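Local atomic coordinates of N-acyl-D-glutamate deacylase (Bordetella bronchiseptica, PDB entry 3GIP), a protein that hydrolyses the amide bond of N-acyl-D-glutamate to release D-glutamate and a carboxylic acid, as a zinc-binding member of the amidohydrolase superfamily. Residues A[182-187]-A[213-218]; A[92-97]-A[141-146]; A[426-431]-A[454-459]; A[458-463]-A[470-475]; A[281-286]-A[378-383]. All coordinates share one frame; numbering follows the deposited sequence.

Interaction 1 (A[182-187]-A[213-218]); sequences VGFSTG and RLHTSH. With ZN (zinc ion), chain F.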
# COMPACT_ATOMS: atom_id res chain seq x y z
N VAL A 182 0.93 12.23 -5.48
CA VAL A 182 0.51 12.60 -4.14
C VAL A 182 1.65 12.86 -3.16
O VAL A 182 1.42 13.26 -2.02
CB VAL A 182 -0.42 11.51 -3.53
CG1 VAL A 182 -1.73 11.47 -4.29
CG2 VAL A 182 0.25 10.14 -3.57
N GLY A 183 2.88 12.66 -3.61
CA GLY A 183 4.03 12.89 -2.76
C GLY A 183 5.19 12.04 -3.21
O GLY A 183 5.20 11.55 -4.34
N PHE A 184 6.19 11.86 -2.35
CA PHE A 184 7.33 11.03 -2.68
C PHE A 184 7.54 10.01 -1.57
O PHE A 184 7.13 10.23 -0.42
CB PHE A 184 8.58 11.88 -2.91
CG PHE A 184 9.21 12.40 -1.64
CD1 PHE A 184 10.36 11.81 -1.13
CD2 PHE A 184 8.67 13.50 -0.98
CE1 PHE A 184 10.97 12.31 0.02
CE2 PHE A 184 9.27 14.00 0.18
CZ PHE A 184 10.42 13.40 0.68
N SER A 185 8.17 8.89 -1.91
CA SER A 185 8.42 7.86 -0.92
C SER A 185 9.91 7.61 -0.82
O SER A 185 10.65 7.85 -1.77
CB SER A 185 7.72 6.56 -1.31
OG SER A 185 8.32 5.98 -2.46
N THR A 186 10.35 7.14 0.34
CA THR A 186 11.75 6.80 0.54
C THR A 186 11.86 5.33 0.95
O THR A 186 10.92 4.75 1.50
CB THR A 186 12.42 7.67 1.63
OG1 THR A 186 11.60 7.69 2.81
CG2 THR A 186 12.63 9.09 1.13
N GLY A 187 13.01 4.74 0.63
CA GLY A 187 13.30 3.36 0.99
C GLY A 187 14.69 3.43 1.58
O GLY A 187 15.67 3.00 0.97
N ARG A 213 1.89 18.01 -0.02
CA ARG A 213 2.00 16.63 -0.48
C ARG A 213 2.73 15.81 0.58
O ARG A 213 3.29 16.36 1.53
CB ARG A 213 2.73 16.57 -1.83
CG ARG A 213 2.02 17.34 -2.94
CD ARG A 213 0.60 16.82 -3.19
NE ARG A 213 -0.18 17.75 -4.01
CZ ARG A 213 -0.06 17.88 -5.33
NH1 ARG A 213 0.82 17.15 -6.00
NH2 ARG A 213 -0.79 18.78 -5.97
N LEU A 214 2.75 14.49 0.41
CA LEU A 214 3.34 13.60 1.40
C LEU A 214 4.75 13.08 1.21
O LEU A 214 5.32 13.09 0.12
CB LEU A 214 2.45 12.37 1.56
CG LEU A 214 1.05 12.46 2.14
CD1 LEU A 214 0.26 11.23 1.71
CD2 LEU A 214 1.13 12.54 3.66
N HIS A 215 5.30 12.61 2.33
CA HIS A 215 6.58 11.93 2.36
C HIS A 215 6.19 10.63 3.05
O HIS A 215 5.86 10.65 4.24
CB HIS A 215 7.64 12.59 3.24
CG HIS A 215 8.83 11.71 3.47
ND1 HIS A 215 9.64 11.81 4.58
CD2 HIS A 215 9.34 10.69 2.73
CE1 HIS A 215 10.59 10.90 4.52
NE2 HIS A 215 10.44 10.20 3.41
N THR A 216 6.18 9.52 2.32
CA THR A 216 5.87 8.23 2.92
C THR A 216 7.23 7.56 3.02
O THR A 216 8.09 7.75 2.15
CB THR A 216 4.90 7.39 2.06
OG1 THR A 216 5.54 7.01 0.84
CG2 THR A 216 3.64 8.18 1.76
N SER A 217 7.45 6.77 4.06
CA SER A 217 8.77 6.18 4.22
C SER A 217 8.91 4.76 4.74
O SER A 217 8.29 4.38 5.73
CB SER A 217 9.63 7.09 5.10
OG SER A 217 10.93 6.56 5.31
N HIS A 218 9.73 3.99 4.03
CA HIS A 218 10.09 2.66 4.47
C HIS A 218 11.37 3.14 5.15
O HIS A 218 12.36 3.47 4.48
CB HIS A 218 10.40 1.74 3.28
CG HIS A 218 11.01 0.43 3.68
ND1 HIS A 218 10.62 -0.77 3.11
CD2 HIS A 218 11.99 0.14 4.56
CE1 HIS A 218 11.34 -1.75 3.64
NE2 HIS A 218 12.18 -1.22 4.52
ZN ZN F . 8.88 -1.12 2.18

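Interaction 2 (A[92-97]-A[141-146]); sequences VGNCGV and AALVGH. With ZN (zinc ion), chain F.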
# COMPACT_ATOMS: atom_id res chain seq x y z
N VAL A 92 0.31 3.64 -5.21
CA VAL A 92 1.53 2.95 -5.65
C VAL A 92 2.76 3.84 -5.53
O VAL A 92 2.65 5.01 -5.16
CB VAL A 92 1.40 2.47 -7.11
CG1 VAL A 92 0.17 1.57 -7.26
CG2 VAL A 92 1.28 3.67 -8.05
N GLY A 93 3.93 3.29 -5.85
CA GLY A 93 5.16 4.05 -5.79
C GLY A 93 5.76 4.16 -4.41
O GLY A 93 6.37 5.17 -4.06
N ASN A 94 5.61 3.10 -3.62
CA ASN A 94 6.11 3.08 -2.25
C ASN A 94 7.54 2.59 -2.07
O ASN A 94 8.13 1.99 -2.97
CB ASN A 94 5.17 2.23 -1.39
CG ASN A 94 3.88 2.95 -1.07
OD1 ASN A 94 3.85 3.84 -0.23
ND2 ASN A 94 2.80 2.56 -1.75
N CYS A 95 8.07 2.86 -0.88
CA CYS A 95 9.40 2.43 -0.48
C CYS A 95 10.53 2.91 -1.37
O CYS A 95 11.56 2.23 -1.50
CB CYS A 95 9.44 0.91 -0.37
SG CYS A 95 8.07 0.27 0.64
N GLY A 96 10.34 4.07 -1.99
CA GLY A 96 11.38 4.63 -2.84
C GLY A 96 11.37 4.20 -4.29
O GLY A 96 12.11 4.76 -5.09
N VAL A 97 10.54 3.22 -4.65
CA VAL A 97 10.50 2.75 -6.04
C VAL A 97 9.14 2.97 -6.69
O VAL A 97 8.10 2.61 -6.14
CB VAL A 97 10.89 1.26 -6.13
CG1 VAL A 97 12.36 1.10 -5.80
CG2 VAL A 97 10.02 0.42 -5.19
N ALA A 141 -3.47 6.20 -7.29
CA ALA A 141 -2.81 7.42 -6.83
C ALA A 141 -1.34 7.02 -6.85
O ALA A 141 -1.02 5.86 -6.55
CB ALA A 141 -3.25 7.77 -5.42
N ALA A 142 -0.45 7.94 -7.19
CA ALA A 142 0.96 7.59 -7.26
C ALA A 142 1.94 8.51 -6.56
O ALA A 142 1.81 9.73 -6.59
CB ALA A 142 1.37 7.45 -8.73
N LEU A 143 2.92 7.88 -5.93
CA LEU A 143 4.00 8.58 -5.24
C LEU A 143 5.21 8.42 -6.15
O LEU A 143 5.28 7.46 -6.92
CB LEU A 143 4.32 7.90 -3.90
CG LEU A 143 3.26 7.89 -2.80
CD1 LEU A 143 3.49 6.69 -1.88
CD2 LEU A 143 3.34 9.20 -2.01
N VAL A 144 6.14 9.36 -6.09
CA VAL A 144 7.35 9.25 -6.90
C VAL A 144 8.42 8.74 -5.96
O VAL A 144 8.58 9.23 -4.84
CB VAL A 144 7.78 10.62 -7.50
CG1 VAL A 144 7.92 11.65 -6.41
CG2 VAL A 144 9.09 10.46 -8.25
N GLY A 145 9.16 7.72 -6.40
CA GLY A 145 10.19 7.13 -5.56
C GLY A 145 11.51 7.87 -5.48
O GLY A 145 12.06 8.29 -6.50
N HIS A 146 12.02 8.02 -4.27
CA HIS A 146 13.29 8.68 -4.03
C HIS A 146 14.41 7.90 -4.74
O HIS A 146 15.37 8.48 -5.23
CB HIS A 146 13.56 8.77 -2.52
CG HIS A 146 14.96 9.14 -2.16
ND1 HIS A 146 15.57 10.29 -2.62
CD2 HIS A 146 15.86 8.53 -1.36
CE1 HIS A 146 16.79 10.37 -2.12
NE2 HIS A 146 16.99 9.31 -1.35
ZN ZN F . 8.88 -1.12 2.18

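Interaction 3 (A[426-431]-A[454-459]); sequences ADVVVF and GVLVNG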
# COMPACT_ATOMS: atom_id res chain seq x y z
N ALA A 426 -18.69 6.77 -6.37
CA ALA A 426 -19.28 5.51 -5.95
C ALA A 426 -18.33 4.31 -5.87
O ALA A 426 -18.52 3.31 -6.58
CB ALA A 426 -20.47 5.17 -6.84
N ASP A 427 -17.30 4.42 -5.03
CA ASP A 427 -16.37 3.31 -4.80
C ASP A 427 -17.06 2.63 -3.62
O ASP A 427 -17.14 3.20 -2.53
CB ASP A 427 -14.99 3.81 -4.37
CG ASP A 427 -14.23 4.51 -5.48
OD1 ASP A 427 -14.51 4.23 -6.67
OD2 ASP A 427 -13.34 5.33 -5.17
N VAL A 428 -17.56 1.42 -3.84
CA VAL A 428 -18.31 0.72 -2.80
C VAL A 428 -17.99 -0.76 -2.68
O VAL A 428 -17.71 -1.43 -3.67
CB VAL A 428 -19.84 0.83 -3.08
CG1 VAL A 428 -20.63 0.26 -1.92
CG2 VAL A 428 -20.23 2.27 -3.35
N VAL A 429 -18.02 -1.26 -1.45
CA VAL A 429 -17.80 -2.68 -1.23
C VAL A 429 -18.93 -3.18 -0.35
O VAL A 429 -19.30 -2.53 0.63
CB VAL A 429 -16.44 -2.98 -0.54
CG1 VAL A 429 -16.36 -2.30 0.82
CG2 VAL A 429 -16.27 -4.49 -0.39
N VAL A 430 -19.49 -4.33 -0.72
CA VAL A 430 -20.57 -4.95 0.03
C VAL A 430 -20.01 -6.25 0.57
O VAL A 430 -19.49 -7.07 -0.19
CB VAL A 430 -21.78 -5.26 -0.88
CG1 VAL A 430 -22.89 -5.92 -0.07
CG2 VAL A 430 -22.29 -3.97 -1.52
N PHE A 431 -20.09 -6.45 1.88
CA PHE A 431 -19.55 -7.67 2.47
C PHE A 431 -20.35 -8.18 3.66
O PHE A 431 -21.06 -7.42 4.31
CB PHE A 431 -18.08 -7.44 2.87
CG PHE A 431 -17.89 -6.46 4.00
CD1 PHE A 431 -17.88 -6.89 5.33
CD2 PHE A 431 -17.71 -5.10 3.74
CE1 PHE A 431 -17.69 -5.98 6.37
CE2 PHE A 431 -17.51 -4.18 4.78
CZ PHE A 431 -17.50 -4.62 6.10
N GLY A 454 -19.73 -7.81 -3.38
CA GLY A 454 -19.63 -7.01 -4.59
C GLY A 454 -18.78 -5.78 -4.40
O GLY A 454 -18.61 -5.28 -3.29
N VAL A 455 -18.23 -5.28 -5.50
CA VAL A 455 -17.39 -4.09 -5.46
C VAL A 455 -17.66 -3.19 -6.65
O VAL A 455 -17.71 -3.65 -7.79
CB VAL A 455 -15.89 -4.46 -5.48
CG1 VAL A 455 -15.05 -3.19 -5.41
CG2 VAL A 455 -15.55 -5.37 -4.31
N LEU A 456 -17.85 -1.91 -6.37
CA LEU A 456 -18.08 -0.92 -7.41
C LEU A 456 -16.92 0.07 -7.37
O LEU A 456 -16.45 0.46 -6.30
CB LEU A 456 -19.37 -0.14 -7.17
CG LEU A 456 -20.72 -0.87 -7.14
CD1 LEU A 456 -21.82 0.15 -6.87
CD2 LEU A 456 -20.96 -1.58 -8.46
N VAL A 457 -16.44 0.44 -8.55
CA VAL A 457 -15.38 1.42 -8.68
C VAL A 457 -16.02 2.50 -9.54
O VAL A 457 -16.41 2.25 -10.68
CB VAL A 457 -14.14 0.85 -9.41
CG1 VAL A 457 -13.17 1.97 -9.76
CG2 VAL A 457 -13.45 -0.17 -8.51
N ASN A 458 -16.18 3.69 -8.97
CA ASN A 458 -16.81 4.80 -9.68
C ASN A 458 -18.16 4.38 -10.26
O ASN A 458 -18.51 4.71 -11.39
CB ASN A 458 -15.87 5.30 -10.78
CG ASN A 458 -14.57 5.85 -10.22
OD1 ASN A 458 -13.49 5.53 -10.70
ND2 ASN A 458 -14.68 6.70 -9.20
N GLY A 459 -18.91 3.63 -9.45
CA GLY A 459 -20.23 3.18 -9.85
C GLY A 459 -20.32 1.96 -10.75
O GLY A 459 -21.42 1.46 -11.01

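Interaction 4 (A[458-463]-A[470-475]); sequences NGAEVF and GRPGQV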
# COMPACT_ATOMS: atom_id res chain seq x y z
N ASN A 458 -16.18 3.69 -8.97
CA ASN A 458 -16.81 4.80 -9.68
C ASN A 458 -18.16 4.38 -10.26
O ASN A 458 -18.51 4.71 -11.39
CB ASN A 458 -15.87 5.30 -10.78
CG ASN A 458 -14.57 5.85 -10.22
OD1 ASN A 458 -13.49 5.53 -10.70
ND2 ASN A 458 -14.68 6.70 -9.20
N GLY A 459 -18.91 3.63 -9.45
CA GLY A 459 -20.23 3.18 -9.85
C GLY A 459 -20.32 1.96 -10.75
O GLY A 459 -21.42 1.46 -11.01
N ALA A 460 -19.18 1.46 -11.23
CA ALA A 460 -19.18 0.30 -12.11
C ALA A 460 -18.71 -0.96 -11.38
O ALA A 460 -17.74 -0.93 -10.63
CB ALA A 460 -18.30 0.56 -13.31
N GLU A 461 -19.40 -2.07 -11.62
CA GLU A 461 -19.03 -3.33 -10.98
C GLU A 461 -17.70 -3.86 -11.49
O GLU A 461 -17.45 -3.92 -12.69
CB GLU A 461 -20.10 -4.40 -11.23
CG GLU A 461 -19.72 -5.77 -10.66
CD GLU A 461 -20.70 -6.87 -11.02
OE1 GLU A 461 -21.77 -6.57 -11.60
OE2 GLU A 461 -20.40 -8.05 -10.72
N VAL A 462 -16.82 -4.25 -10.56
CA VAL A 462 -15.53 -4.83 -10.92
C VAL A 462 -15.44 -6.21 -10.28
O VAL A 462 -14.61 -7.03 -10.67
CB VAL A 462 -14.34 -3.97 -10.46
CG1 VAL A 462 -14.33 -2.65 -11.22
CG2 VAL A 462 -14.39 -3.73 -8.96
N PHE A 463 -16.30 -6.45 -9.29
CA PHE A 463 -16.35 -7.73 -8.60
C PHE A 463 -17.80 -7.99 -8.21
O PHE A 463 -18.49 -7.08 -7.75
CB PHE A 463 -15.48 -7.69 -7.33
CG PHE A 463 -15.42 -9.00 -6.60
CD1 PHE A 463 -14.41 -9.92 -6.88
CD2 PHE A 463 -16.39 -9.34 -5.67
CE1 PHE A 463 -14.37 -11.15 -6.23
CE2 PHE A 463 -16.36 -10.57 -5.02
CZ PHE A 463 -15.35 -11.48 -5.30
N GLY A 470 -13.63 -1.42 -21.41
CA GLY A 470 -12.91 -0.44 -20.62
C GLY A 470 -13.17 -0.58 -19.13
O GLY A 470 -14.30 -0.85 -18.71
N ARG A 471 -12.12 -0.39 -18.34
CA ARG A 471 -12.23 -0.48 -16.89
C ARG A 471 -12.62 0.88 -16.30
O ARG A 471 -12.36 1.92 -16.92
CB ARG A 471 -10.92 -1.00 -16.32
CG ARG A 471 -10.64 -2.46 -16.73
CD ARG A 471 -9.28 -2.94 -16.26
NE ARG A 471 -8.19 -2.45 -17.10
CZ ARG A 471 -7.87 -2.96 -18.29
NH1 ARG A 471 -8.56 -3.98 -18.78
NH2 ARG A 471 -6.86 -2.45 -18.98
N PRO A 472 -13.24 0.90 -15.11
CA PRO A 472 -13.69 2.13 -14.43
C PRO A 472 -12.72 2.93 -13.56
O PRO A 472 -13.06 4.03 -13.11
CB PRO A 472 -14.88 1.64 -13.62
CG PRO A 472 -14.38 0.31 -13.14
CD PRO A 472 -13.72 -0.29 -14.38
N GLY A 473 -11.53 2.39 -13.31
CA GLY A 473 -10.57 3.10 -12.48
C GLY A 473 -10.14 4.45 -13.04
O GLY A 473 -10.12 4.66 -14.25
N GLN A 474 -9.78 5.36 -12.14
CA GLN A 474 -9.34 6.69 -12.53
C GLN A 474 -7.97 6.99 -11.94
O GLN A 474 -7.61 6.47 -10.89
CB GLN A 474 -10.31 7.76 -12.02
CG GLN A 474 -11.66 7.81 -12.72
CD GLN A 474 -12.56 8.86 -12.11
OE1 GLN A 474 -12.12 9.95 -11.76
NE2 GLN A 474 -13.85 8.54 -11.98
N VAL A 475 -7.21 7.84 -12.62
CA VAL A 475 -5.92 8.25 -12.11
C VAL A 475 -6.28 9.38 -11.16
O VAL A 475 -6.89 10.37 -11.57
CB VAL A 475 -5.00 8.79 -13.22
CG1 VAL A 475 -3.73 9.37 -12.60
CG2 VAL A 475 -4.64 7.68 -14.18

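Interaction 5 (A[281-286]-A[378-383]); sequences IYPYPG and WGSFTR. With FMT (formic acid), chain D.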
# COMPACT_ATOMS: atom_id res chain seq x y z
N ILE A 281 -0.05 -0.69 8.37
CA ILE A 281 0.46 -2.04 8.60
C ILE A 281 -0.33 -3.04 7.76
O ILE A 281 -1.38 -2.71 7.21
CB ILE A 281 0.28 -2.49 10.09
CG1 ILE A 281 -1.20 -2.49 10.49
CG2 ILE A 281 1.08 -1.61 11.01
CD1 ILE A 281 -1.95 -3.80 10.22
N TYR A 282 0.23 -4.24 7.65
CA TYR A 282 -0.47 -5.35 7.01
C TYR A 282 -0.59 -6.28 8.21
O TYR A 282 0.29 -6.31 9.07
CB TYR A 282 0.33 -5.97 5.84
CG TYR A 282 1.81 -6.15 6.07
CD1 TYR A 282 2.29 -7.21 6.83
CD2 TYR A 282 2.73 -5.28 5.50
CE1 TYR A 282 3.66 -7.40 7.03
CE2 TYR A 282 4.09 -5.45 5.68
CZ TYR A 282 4.55 -6.51 6.45
OH TYR A 282 5.90 -6.68 6.63
N PRO A 283 -1.70 -7.02 8.31
CA PRO A 283 -1.95 -7.94 9.43
C PRO A 283 -1.23 -9.28 9.46
O PRO A 283 -1.87 -10.32 9.51
CB PRO A 283 -3.46 -8.10 9.39
CG PRO A 283 -3.71 -8.15 7.90
CD PRO A 283 -2.84 -7.03 7.37
N TYR A 284 0.11 -9.24 9.44
CA TYR A 284 0.92 -10.46 9.46
C TYR A 284 2.22 -10.20 10.22
O TYR A 284 2.76 -9.09 10.18
CB TYR A 284 1.27 -10.91 8.04
CG TYR A 284 0.09 -11.12 7.13
CD1 TYR A 284 -0.43 -12.40 6.90
CD2 TYR A 284 -0.49 -10.05 6.46
CE1 TYR A 284 -1.50 -12.59 6.02
CE2 TYR A 284 -1.55 -10.23 5.59
CZ TYR A 284 -2.05 -11.49 5.36
OH TYR A 284 -3.09 -11.67 4.48
N PRO A 285 2.75 -11.24 10.90
CA PRO A 285 4.00 -11.11 11.66
C PRO A 285 5.25 -11.48 10.87
O PRO A 285 6.28 -11.81 11.45
CB PRO A 285 3.77 -12.05 12.83
CG PRO A 285 3.08 -13.19 12.16
CD PRO A 285 2.07 -12.50 11.24
N GLY A 286 5.15 -11.43 9.54
CA GLY A 286 6.29 -11.73 8.70
C GLY A 286 6.34 -10.69 7.59
O GLY A 286 5.31 -10.27 7.09
N TRP A 378 -3.12 -11.04 -1.27
CA TRP A 378 -4.53 -11.36 -1.47
C TRP A 378 -5.44 -11.28 -0.25
O TRP A 378 -6.66 -11.27 -0.40
CB TRP A 378 -4.67 -12.78 -2.04
CG TRP A 378 -4.35 -12.92 -3.49
CD1 TRP A 378 -3.10 -12.98 -4.05
CD2 TRP A 378 -5.28 -13.02 -4.56
NE1 TRP A 378 -3.21 -13.11 -5.41
CE2 TRP A 378 -4.54 -13.14 -5.76
CE3 TRP A 378 -6.68 -13.02 -4.64
CZ2 TRP A 378 -5.14 -13.25 -7.01
CZ3 TRP A 378 -7.29 -13.14 -5.88
CH2 TRP A 378 -6.52 -13.25 -7.06
N GLY A 379 -4.88 -11.22 0.96
CA GLY A 379 -5.76 -11.22 2.11
C GLY A 379 -5.65 -10.17 3.19
O GLY A 379 -6.30 -10.29 4.22
N SER A 380 -4.87 -9.12 2.96
CA SER A 380 -4.69 -8.08 3.97
C SER A 380 -5.96 -7.44 4.54
O SER A 380 -6.19 -7.48 5.75
CB SER A 380 -3.78 -6.97 3.44
OG SER A 380 -2.45 -7.44 3.29
N PHE A 381 -6.79 -6.86 3.68
CA PHE A 381 -7.98 -6.18 4.18
C PHE A 381 -9.03 -7.08 4.82
O PHE A 381 -9.61 -6.74 5.85
CB PHE A 381 -8.59 -5.33 3.06
CG PHE A 381 -7.83 -4.06 2.81
CD1 PHE A 381 -8.27 -2.85 3.33
CD2 PHE A 381 -6.62 -4.09 2.12
CE1 PHE A 381 -7.52 -1.69 3.19
CE2 PHE A 381 -5.86 -2.93 1.96
CZ PHE A 381 -6.31 -1.73 2.50
N THR A 382 -9.25 -8.25 4.23
CA THR A 382 -10.22 -9.17 4.78
C THR A 382 -9.68 -9.86 6.04
O THR A 382 -10.45 -10.30 6.89
CB THR A 382 -10.62 -10.20 3.72
OG1 THR A 382 -9.43 -10.71 3.10
CG2 THR A 382 -11.51 -9.54 2.66
N ARG A 383 -8.36 -9.94 6.17
CA ARG A 383 -7.77 -10.53 7.37
C ARG A 383 -7.98 -9.54 8.51
O ARG A 383 -8.20 -9.94 9.66
CB ARG A 383 -6.28 -10.82 7.17
CG ARG A 383 -5.64 -11.62 8.31
CD ARG A 383 -4.21 -12.00 7.96
NE ARG A 383 -3.53 -12.78 9.00
CZ ARG A 383 -3.75 -14.06 9.26
NH1 ARG A 383 -4.65 -14.75 8.57
NH2 ARG A 383 -3.05 -14.67 10.21
C FMT D . 7.99 -5.36 4.36
O1 FMT D . 7.63 -6.37 3.80
O2 FMT D . 7.34 -4.93 5.45

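Interaction 1 (A[182-187]-A[213-218])
Thr186 OG1 is held twice from the neighbouring parallel strand, by His215 NE2 and by Ser217 OG, each at 2.8 Å, and this face forms the dense part of the contact. With CG anti to the backbone N (chi1 168°), the imidazole of His215 meets the Thr186 hydroxyl at its edge and Phe184 over a face. The two rings are almost parallel (planes 5° apart) but slid, so that overlap is slight and Phe184 CE1 touches His215 CD2 at 3.6 Å. Helix 198-210, the crossover of this beta-alpha-beta unit, packs on Phe184 and Thr186. On the reverse face, Ser185 CB presses on Thr216 OG1 at 3.1 Å, while Ser185 OG bonds to Gly93 and Gly96. The looser side is the start of the strands. There the partly exposed Arg213 touches Val182 O with CB at 3.6 Å, and its NH1 turns back to Leu177 O. At the far end His218 N bonds to Thr186 O, and His218 ND1 binds zinc at 2.0 Å. The buried Ser217 hydroxyl and His215 NE2 thus meet at Thr186 OG1, which probably fixes the rotation of His215, on the same strand as the zinc ligand His218.

Interaction 2 (A[92-97]-A[141-146])
Ala141 O accepts the amide of Val92 at 2.9 Å, the first of two backbone bonds by which strand 139-145 holds the end of strand 87-92 in parallel pairing. Ala142 follows, bridged to Val92. Its CB lies 3.8 Å from Val92 CG2, and Tyr127 of helix 124-133 packs against both side chains. Leu143 then donates its N to Val92 O at 3.0 Å, after which the regular pairing ends and the 92-97 segment leaves the strand. Here Gly93 CA, with no side chain in the way, makes a CA-H...O contact with Leu143 O. Leu143 CB lies 3.4 Å from Gly93 O, and its CD1 meets Asn94 OD1 at 3.3 Å; Asn94 carries CG anti to its carbonyl carbon (chi1 -75°). The same amide is fixed on its other branch, where ND2 bonds to Gly67 O. Val144 turns from the loop toward helix 163-179. Gly145, the N-cap of helix 146-153, comes close to the loop again: its CA makes a CH...O contact of 3.1 Å with Gly96 O, a fit that a residue without a side chain permits, and its N is taken by Ser98 OG. Near it the loop closes as a type I' turn from Asn94 to Val97, with Val97 N bonded to Asn94 O. Cys95 stands within that turn and points away from the strand, SG binding zinc at 2.2 Å. Backbone bonds, close glycine approaches and the internal turn bond probably help to set the loop's shape and so to orient the sulfur.

Interaction 3 (A[426-431]-A[454-459])
Val428 O is met by two groups of the opposite strand: Leu456 N, bonded at 2.7 Å with an N-H...O angle of 168°, and Val455 CA, which makes a CA-H...O contact with the same oxygen at 3.2 Å. The return bond runs from Val428 N to Leu456 O, and Val430 pairs with Gly454 in the same reciprocal manner, though the bond from Gly454 N to Val430 O is long at 3.3 Å. Between these hydrogen-bonded pairs stands the non-hydrogen-bonded pair Val429 and Val455, whose CG2 methyls approach obliquely to 4.1 Å. These antiparallel strands, with 428-431 paired on its other edge to strand 57-64, are consistent with the small beta domain that flanks the barrel in amidohydrolases and is built from both ends of the chain. Beyond the strands, side chain and turn take over. Asp427 CG is anti to its carbonyl carbon (chi1 -70°), and OD1 receives Asn458 N at 2.9 Å, nearly in line with its own C-O bond. OD2 forms a salt bridge with Arg417, so the buried carboxylate is probably stabilised by both a cation and a turn amide. Gly459 N bonds to Ala426 O at 2.9 Å from above the carbonyl plane, and Ala426 CB rests on Gly459.

Interaction 4 (A[458-463]-A[470-475])
Pro472 meets Ala460 and Val462 with CB and CG of its ring, the apolar part of the contact. Pro472 CB touches Ala460 CB at 3.6 Å, while the next ring carbon, Pro472 CG, reaches Val462 CG1 at 3.5 Å. Val462 carries CG1 beside its own backbone N (chi1 -66°), and that methyl also comes near Pro472 CD. Both strand residues direct their side chains to the same side, and the proline ring spans them. Strand 460-463 pairs with 452-457 through a classic beta bulge, in which Val462 and Phe463 together lie across from Val455.

The second group is polar, and amides carry it. Asn458 lies in the turn between those strands, where it and Gly459 both have positive phi. Its side-chain carbon CG is 3.3 Å from Gln474 NE2, the two amide planes being 29° apart. Gln474 runs extended beyond CG (chi2 178°), which carries CD out toward the turn. The carbonyl of Pro472 also faces this amide, with Pro472 O 3.7 Å from Asn458 CG. Trp425 touches both Asn458 and Gln474, and Gln474 pairs through its backbone with Val140.

Apolar contacts of proline with two strand side chains, next to a cluster of amides, imply that this C-terminal segment is joined to the hairpin by apolar packing at the strand and by polar groups gathered at the turn.

Interaction 5 (A[281-286]-A[378-383])
Arg383 CD stands over one face of the Tyr284 ring, 3.7 Å from its centroid, in a CH-pi contact offset toward the rim. Beyond CD, the guanidinium plane lies only 9° from that of the ring. NE then bonds to Pro283 O at 3.0 Å, bent at the hydrogen (135°) yet nearly along the C=O axis, with the oxygen in the guanidinium plane. Arg383 reaches this far because CG is anti to the backbone N (chi1 -172°) and the chain stays extended as far as NE. Pro283 itself packs on the helix, its CG 3.3 Å from Ser380 O and 3.8 Å from Arg383 CB. The rim of the Tyr284 ring meets Ser380 OG, 3.7 Å from CE2, and the phenol oxygen lies 3.2 Å from Gly379 C.

A second shell positions these groups. Pro283 is the centre of an inverse gamma turn, which presents its carbonyl to Arg383. Arg383 NH1 forms a salt bridge with Asp438, and Ser380 OG bonds to Arg376 O.

On the pocket side, Tyr282, the first residue of that turn, donates from OH to O2 of a bound formate at 2.6 Å; the ion probably came from the crystallisation liquor but may mark the substrate pocket.

The 281-286 segment leaves barrel strand 277-281 for strand 287-290, and here it lies against helix 376-391, with Val384 and Tyr388 of that helix also on Pro283.

How the interactions relate
Interactions 1 and 2 are pairings in the same parallel barrel, linked through the neighbouring strands 139-145 and 183-187, and bring His218 and Cys95 to the same zinc, whose third protein ligand is His248. They are joined directly: Ser185 OG lies 2.6 Å from Gly93 O and 2.8 Å from Gly96 N, so the strand of interaction 1 is bonded to the cysteine loop of interaction 2. Interaction 5 also reaches the site, with the Tyr282 side chain about 7 Å from the zinc, although its centre is about 20 Å from that of interaction 2. Interactions 3 and 4 share Asn458 and Gly459, with Val455 N bonded to Phe463 O at 2.9 Å. Both lie in the beta unit away from the zinc, the centre of interaction 3 about 28 Å from that of interaction 1.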